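Long-range contact in monovalent Na+/H+ antiporter subunit G (Dietzia sp. DQ12-45-1b, PDB 7D3U), which is a small membrane subunit of the Mrp complex and probably takes part in its sodium/proton antiport: residues 49-54 / 72-77. Sequence-based numbering, arbitrary orientation.
Sequences GLVFVI and VAAILQ
L50 O is among the best-held polar atoms of the contact, gripped by one hydrogen bond, from I54 N one helical turn on at 2.9 Å; G49 O is held likewise by V53 N. With these i to i+4 bonds inside the helix, the contact itself rests on side chains, a worked example of an antiparallel transmembrane helical hairpin. Helices 35-60 and 68-95 are joined by a short connection and both predicted to span the membrane; their segments 49-54 and 72-77 run at 170°, the axes approaching to 9.5 Å.

Q77 bridges the gap. Its CG lies anti to the carbonyl carbon (chi1 -67°) and the chain is extended beyond it (chi2 177°), so the carboxamide ends among three aliphatic side chains of residues 49-54. L50 crosses it at about a right angle, with CG 3.4 Å from Q77 NE2. I54 CG1 lies obliquely against the same nitrogen. On the oxygen side, V51 CG2 lies 3.4 Å from Q77 OE1. At this resolution the contacts are best read as aliphatic groups lying against the carboxamide, with no hydrogen bond between the two segments. An alanine in place of Q77 would probably disturb this packing, because the carboxamide that touches L50, V51 and I54 would be lost.

Subunit F packs against L50 and I54, and its T66 against Q77, so this buried interface continues into a neighbouring chain. Within the hairpin, V51 and A74 bring the backbones closest, their CA atoms 5.5 Å apart. V51 divides its two methyls there: CG2 faces the backbone oxygen A74 O at 3.7 Å, while CG1 meets A74 CB at 4.3 Å.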
# COMPACT_ATOMS: atom_id res chain seq x y z
N GLY E 49 -13.14 42.75 -29.87
CA GLY E 49 -14.18 42.59 -28.87
C GLY E 49 -13.63 42.55 -27.46
O GLY E 49 -14.18 43.17 -26.55
N LEU E 50 -12.52 41.84 -27.26
CA LEU E 50 -11.97 41.72 -25.92
C LEU E 50 -11.36 43.04 -25.45
O LEU E 50 -11.50 43.40 -24.27
CB LEU E 50 -10.94 40.59 -25.85
CG LEU E 50 -10.39 40.33 -24.45
CD1 LEU E 50 -11.50 40.31 -23.43
CD2 LEU E 50 -9.61 39.04 -24.40
N VAL E 51 -10.68 43.77 -26.33
CA VAL E 51 -10.15 45.07 -25.94
C VAL E 51 -11.29 46.01 -25.58
O VAL E 51 -11.21 46.77 -24.60
CB VAL E 51 -9.27 45.65 -27.06
CG1 VAL E 51 -9.02 47.13 -26.83
CG2 VAL E 51 -7.95 44.89 -27.12
N PHE E 52 -12.38 45.96 -26.34
CA PHE E 52 -13.54 46.80 -26.05
C PHE E 52 -14.13 46.44 -24.69
O PHE E 52 -14.45 47.33 -23.89
CB PHE E 52 -14.60 46.64 -27.14
CG PHE E 52 -14.45 47.63 -28.26
CD1 PHE E 52 -14.78 48.95 -28.07
CD2 PHE E 52 -13.99 47.23 -29.49
CE1 PHE E 52 -14.65 49.86 -29.10
CE2 PHE E 52 -13.86 48.13 -30.52
CZ PHE E 52 -14.19 49.45 -30.32
N VAL E 53 -14.29 45.15 -24.41
CA VAL E 53 -14.85 44.73 -23.13
C VAL E 53 -13.94 45.14 -21.98
O VAL E 53 -14.41 45.60 -20.94
CB VAL E 53 -15.11 43.21 -23.13
CG1 VAL E 53 -15.59 42.76 -21.77
CG2 VAL E 53 -16.15 42.86 -24.17
N ILE E 54 -12.62 45.00 -22.16
CA ILE E 54 -11.69 45.38 -21.10
C ILE E 54 -11.78 46.87 -20.81
O ILE E 54 -11.89 47.28 -19.65
CB ILE E 54 -10.25 44.97 -21.48
CG1 ILE E 54 -10.10 43.45 -21.40
CG2 ILE E 54 -9.25 45.64 -20.58
CD1 ILE E 54 -10.57 42.86 -20.11
N VAL E 72 -1.37 47.99 -20.65
CA VAL E 72 -0.54 46.89 -21.13
C VAL E 72 -1.41 45.74 -21.63
O VAL E 72 -1.09 45.10 -22.64
CB VAL E 72 0.42 46.43 -20.01
CG1 VAL E 72 1.04 45.08 -20.35
CG2 VAL E 72 1.50 47.47 -19.78
N ALA E 73 -2.52 45.49 -20.94
CA ALA E 73 -3.37 44.36 -21.28
C ALA E 73 -3.98 44.52 -22.67
O ALA E 73 -4.14 43.54 -23.40
CB ALA E 73 -4.47 44.18 -20.24
N ALA E 74 -4.33 45.75 -23.05
CA ALA E 74 -4.94 45.97 -24.36
C ALA E 74 -3.97 45.63 -25.48
O ALA E 74 -4.31 44.91 -26.43
CB ALA E 74 -5.42 47.41 -24.48
N ILE E 75 -2.74 46.14 -25.39
CA ILE E 75 -1.73 45.86 -26.41
C ILE E 75 -1.42 44.37 -26.44
O ILE E 75 -1.26 43.78 -27.52
CB ILE E 75 -0.47 46.70 -26.16
CG1 ILE E 75 -0.82 48.19 -26.13
CG2 ILE E 75 0.58 46.42 -27.21
CD1 ILE E 75 0.35 49.08 -25.80
N LEU E 76 -1.31 43.75 -25.27
CA LEU E 76 -1.03 42.32 -25.23
C LEU E 76 -2.17 41.51 -25.84
O LEU E 76 -1.92 40.53 -26.55
CB LEU E 76 -0.75 41.88 -23.80
CG LEU E 76 0.59 42.33 -23.23
CD1 LEU E 76 0.89 41.61 -21.93
CD2 LEU E 76 1.70 42.10 -24.24
N GLN E 77 -3.41 41.92 -25.59
CA GLN E 77 -4.55 41.23 -26.18
C GLN E 77 -4.53 41.35 -27.70
O GLN E 77 -4.77 40.36 -28.40
CB GLN E 77 -5.86 41.80 -25.63
CG GLN E 77 -6.08 41.52 -24.17
CD GLN E 77 -7.34 42.16 -23.64
OE1 GLN E 77 -7.82 43.15 -24.18
NE2 GLN E 77 -7.89 41.60 -22.58